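Local coordinates for protein thiazoline oxidase/subtilisin-like protease (Prochloron didemni, PDB 4H6X) that probably cleaves patellamide precursor peptides and joins their ends into macrocycles, as a transamidating subtilisin-like protease of cyanobactin maturation, at residues A[154-159]-A[186-191]; A[36-41]-A[169-174]. All blocks are in the same frame, centred on the assembly; numbering follows the deposited sequence.

Contact 1. Residues A[154-159]-A[186-191]; sequences LNLARA and EILVQA
Ile187 CG1 and Leu188 CG both lie anti to the backbone N, and both residues meet the helix 154-159 through Ala157 and its neighbours. In Ile187 this places CG1 (chi1 -175°) against the methyl of Ala157, with Ile187 CG1 3.6 Å from Ala157 CB. The other branch, Ile187 CG2, reaches the backbone at Leu154 CA, 4.0 Å away. Leu188 uses CD1 and CD2. Its CD1 lies 3.9 Å from Leu156 CG and also touches the backbone N of Ala157. Leu188 CD2 meets Leu156 CD2, again at 3.9 Å, and the two leucine side chains cross obliquely. The helical segments 154-159 and 187-191 run in nearly the same direction, 24° apart, their axes 8.5 Å from each other at closest. They belong to helices 154-165 and 187-197, consecutive helices of the subtilisin-like alpha/beta/alpha fold, with strand 170-173 between them in the chain. The small side chains allow this spacing: Ala157 points toward the second helix and Ala191 points back, their CB atoms 4.3 Å apart. No hydrogen bond spans the segments, and the contact is apolar. Leu154 and Ile187 lie at the exposed border, while Ala157 and Ala191 are buried. On helix 154-165, Asn155 turns to other partners: its OD1 accepts from Trp61 and His62, and its ND2 bonds Gln139.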
# COMPACT_ATOMS: atom_id res chain seq x y z
N LEU A 154 -16.38 13.43 0.94
CA LEU A 154 -15.92 14.78 0.65
C LEU A 154 -14.44 14.95 1.00
O LEU A 154 -13.66 15.47 0.18
CB LEU A 154 -16.75 15.82 1.39
CG LEU A 154 -16.22 17.26 1.46
CD1 LEU A 154 -15.91 17.82 0.08
CD2 LEU A 154 -17.23 18.14 2.19
N ASN A 155 -14.05 14.53 2.19
CA ASN A 155 -12.66 14.63 2.61
C ASN A 155 -11.73 13.80 1.73
O ASN A 155 -10.63 14.25 1.39
CB ASN A 155 -12.50 14.22 4.07
CG ASN A 155 -11.09 14.43 4.57
OD1 ASN A 155 -10.58 15.56 4.58
ND2 ASN A 155 -10.43 13.35 4.98
N LEU A 156 -12.18 12.61 1.34
CA LEU A 156 -11.38 11.77 0.47
C LEU A 156 -11.23 12.41 -0.91
O LEU A 156 -10.15 12.40 -1.49
CB LEU A 156 -11.95 10.35 0.41
CG LEU A 156 -11.17 9.31 -0.41
CD1 LEU A 156 -9.66 9.25 -0.09
CD2 LEU A 156 -11.82 7.96 -0.18
N ALA A 157 -12.32 12.98 -1.42
CA ALA A 157 -12.29 13.70 -2.70
C ALA A 157 -11.27 14.85 -2.66
O ALA A 157 -10.45 15.01 -3.56
CB ALA A 157 -13.67 14.24 -3.05
N ARG A 158 -11.33 15.64 -1.60
CA ARG A 158 -10.37 16.74 -1.41
C ARG A 158 -8.92 16.22 -1.34
O ARG A 158 -8.01 16.81 -1.91
CB ARG A 158 -10.74 17.53 -0.16
CG ARG A 158 -12.11 18.20 -0.26
CD ARG A 158 -12.42 19.01 1.01
NE ARG A 158 -11.67 20.28 1.07
CZ ARG A 158 -11.82 21.20 2.03
NH1 ARG A 158 -12.68 20.99 3.04
NH2 ARG A 158 -11.12 22.33 1.98
N ALA A 159 -8.72 15.12 -0.62
CA ALA A 159 -7.40 14.48 -0.54
C ALA A 159 -6.86 14.04 -1.91
O ALA A 159 -5.68 14.21 -2.21
CB ALA A 159 -7.44 13.31 0.43
N GLU A 186 -20.64 11.48 -4.86
CA GLU A 186 -20.60 12.00 -6.23
C GLU A 186 -19.35 12.85 -6.47
O GLU A 186 -18.70 12.71 -7.51
CB GLU A 186 -21.89 12.78 -6.55
CG GLU A 186 -21.93 13.47 -7.91
CD GLU A 186 -21.52 12.59 -9.09
OE1 GLU A 186 -21.75 11.35 -9.05
OE2 GLU A 186 -20.97 13.13 -10.07
N ILE A 187 -19.02 13.71 -5.51
CA ILE A 187 -17.75 14.44 -5.54
C ILE A 187 -16.57 13.46 -5.61
O ILE A 187 -15.57 13.71 -6.30
CB ILE A 187 -17.62 15.44 -4.34
CG1 ILE A 187 -16.35 16.29 -4.44
CG2 ILE A 187 -17.67 14.72 -3.00
CD1 ILE A 187 -16.59 17.68 -4.97
N LEU A 188 -16.71 12.32 -4.92
CA LEU A 188 -15.68 11.30 -4.87
C LEU A 188 -15.59 10.55 -6.19
O LEU A 188 -14.49 10.36 -6.72
CB LEU A 188 -15.89 10.35 -3.67
CG LEU A 188 -14.86 9.22 -3.51
CD1 LEU A 188 -13.43 9.77 -3.51
CD2 LEU A 188 -15.12 8.42 -2.24
N VAL A 189 -16.74 10.15 -6.73
CA VAL A 189 -16.83 9.53 -8.07
C VAL A 189 -16.10 10.37 -9.13
O VAL A 189 -15.31 9.84 -9.91
CB VAL A 189 -18.31 9.25 -8.48
CG1 VAL A 189 -18.41 8.64 -9.87
CG2 VAL A 189 -18.98 8.33 -7.46
N GLN A 190 -16.35 11.68 -9.14
CA GLN A 190 -15.69 12.56 -10.12
C GLN A 190 -14.19 12.68 -9.90
O GLN A 190 -13.45 12.76 -10.86
CB GLN A 190 -16.30 13.97 -10.11
CG GLN A 190 -17.74 14.04 -10.59
CD GLN A 190 -18.22 15.47 -10.79
OE1 GLN A 190 -17.52 16.30 -11.37
NE2 GLN A 190 -19.43 15.76 -10.30
N ALA A 191 -13.75 12.73 -8.64
CA ALA A 191 -12.32 12.78 -8.33
C ALA A 191 -11.62 11.50 -8.80
O ALA A 191 -10.48 11.56 -9.26
CB ALA A 191 -12.10 12.98 -6.83

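Contact 2. Residues A[36-41]-A[169-174]; sequences VIIDGD and NIIHCA
Ile38 and Ile171 pack on one face of two neighbouring parallel strands, 36-39 and 170-173, whose axes are 4.7 Å apart. From CB outward, Ile38 passes from the backbone of His172 to the side chain of Ile171. Ile38 CB is 3.7 Å from His172 O. Ile38 CG1, anti to the carbonyl carbon (chi1 -59°), is 4.2 Å from Ile171 CG2. The tip closes in further, with Ile38 CD1 3.6 Å from the same Ile171 CG2. Ile38 CD1 also packs on Ala159. The other branch, Ile38 CG2, meets Leu156 of helix 154-165, which covers this face. The backbones pair in register. Val36 N gives its hydrogen to Ile170 O (2.8 Å), and His172 N gives its own to Val36 O (2.8 Å). Ile38 N bonds His172 O at 2.9 Å. A weak bond from Ala174 N to Ile38 O continues the pairing. Ile37 and His172 project to the other face, where helices 101-118 and 273-293 pack. These are central strands of the parallel subtilisin-like sheet. Next after Ile38 is Asp39, whose OD2 bonds His109 ND1; with Ser274 they probably form the catalytic triad. Asp39 OD1 takes the N-H of Gly40 at 2.6 Å. The carboxylate is thus gripped through both oxygens, consistent with an aspartate that orients the histidine of a triad.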
# COMPACT_ATOMS: atom_id res chain seq x y z
N VAL A 36 1.33 8.53 -3.59
CA VAL A 36 0.73 9.30 -2.50
C VAL A 36 -0.15 8.36 -1.70
O VAL A 36 -1.05 7.71 -2.25
CB VAL A 36 -0.08 10.53 -2.99
CG1 VAL A 36 -0.69 11.28 -1.81
CG2 VAL A 36 0.82 11.47 -3.79
N ILE A 37 0.12 8.30 -0.40
CA ILE A 37 -0.58 7.38 0.49
C ILE A 37 -1.56 8.16 1.35
O ILE A 37 -1.16 8.98 2.21
CB ILE A 37 0.41 6.60 1.38
CG1 ILE A 37 1.36 5.76 0.49
CG2 ILE A 37 -0.31 5.71 2.38
CD1 ILE A 37 2.49 5.09 1.28
N ILE A 38 -2.84 7.92 1.11
CA ILE A 38 -3.92 8.51 1.87
C ILE A 38 -4.28 7.54 2.99
O ILE A 38 -4.96 6.51 2.77
CB ILE A 38 -5.13 8.87 0.97
CG1 ILE A 38 -4.68 9.86 -0.12
CG2 ILE A 38 -6.30 9.39 1.81
CD1 ILE A 38 -5.75 10.19 -1.17
N ASP A 39 -3.81 7.85 4.20
CA ASP A 39 -3.93 6.93 5.33
C ASP A 39 -3.66 7.75 6.59
O ASP A 39 -3.82 8.97 6.56
CB ASP A 39 -2.90 5.78 5.17
CG ASP A 39 -3.24 4.54 6.00
OD1 ASP A 39 -3.90 4.64 7.06
OD2 ASP A 39 -2.79 3.44 5.60
N GLY A 40 -3.26 7.10 7.67
CA GLY A 40 -2.88 7.82 8.91
C GLY A 40 -1.49 8.43 8.84
O GLY A 40 -0.89 8.57 7.76
N ASP A 41 -0.97 8.78 10.01
CA ASP A 41 0.31 9.45 10.15
C ASP A 41 1.38 8.43 10.58
O ASP A 41 1.38 7.97 11.72
CB ASP A 41 0.18 10.57 11.20
CG ASP A 41 1.39 11.47 11.26
OD1 ASP A 41 2.32 11.29 10.46
OD2 ASP A 41 1.42 12.38 12.11
N ASN A 169 1.71 9.59 -9.30
CA ASN A 169 1.54 8.60 -10.35
C ASN A 169 0.57 7.52 -9.87
O ASN A 169 -0.19 6.95 -10.66
CB ASN A 169 2.89 7.97 -10.70
CG ASN A 169 3.82 8.95 -11.42
OD1 ASN A 169 3.54 9.37 -12.54
ND2 ASN A 169 4.89 9.35 -10.76
N ILE A 170 0.63 7.24 -8.57
CA ILE A 170 -0.24 6.27 -7.91
C ILE A 170 -0.76 6.91 -6.64
O ILE A 170 0.01 7.51 -5.90
CB ILE A 170 0.50 4.97 -7.55
CG1 ILE A 170 1.17 4.35 -8.79
CG2 ILE A 170 -0.45 3.95 -6.89
CD1 ILE A 170 1.99 3.09 -8.49
N ILE A 171 -2.06 6.79 -6.41
CA ILE A 171 -2.68 7.19 -5.16
C ILE A 171 -3.18 5.91 -4.48
O ILE A 171 -4.04 5.20 -5.02
CB ILE A 171 -3.86 8.16 -5.38
CG1 ILE A 171 -3.40 9.41 -6.14
CG2 ILE A 171 -4.52 8.51 -4.05
CD1 ILE A 171 -4.52 10.34 -6.64
N HIS A 172 -2.62 5.62 -3.31
CA HIS A 172 -3.05 4.51 -2.49
C HIS A 172 -4.06 4.98 -1.43
O HIS A 172 -3.70 5.76 -0.54
CB HIS A 172 -1.83 3.86 -1.81
CG HIS A 172 -2.14 2.58 -1.10
ND1 HIS A 172 -2.60 2.54 0.20
CD2 HIS A 172 -2.06 1.30 -1.52
CE1 HIS A 172 -2.80 1.29 0.55
NE2 HIS A 172 -2.50 0.51 -0.47
N CYS A 173 -5.30 4.51 -1.54
CA CYS A 173 -6.37 4.86 -0.59
C CYS A 173 -6.77 3.68 0.27
O CYS A 173 -7.15 2.63 -0.26
CB CYS A 173 -7.66 5.33 -1.29
SG CYS A 173 -7.51 6.31 -2.78
N ALA A 174 -6.72 3.87 1.59
CA ALA A 174 -7.28 2.94 2.59
C ALA A 174 -6.68 1.54 2.46
O ALA A 174 -6.45 0.86 3.45
CB ALA A 174 -8.80 2.89 2.51

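From the N terminus, the chain first lays down strand 34-39, then passes through helix 101-118 and strand 133-138 before reaching helix 154-165. Strand 170-173 follows and returns to pair beside the first strand, so contact 2 closes a long loop of 127 residues. The chain then continues to helix 187-197, where contact 1 closes a shorter loop of 26 residues around that same strand. The two loops therefore cross rather than nest. Contact 2 joins central strands of the sheet, and contact 1 joins two helices on one side of it. They meet at Ile38, which packs against Leu156 and Ala159, tying the helix pair to the strand pair.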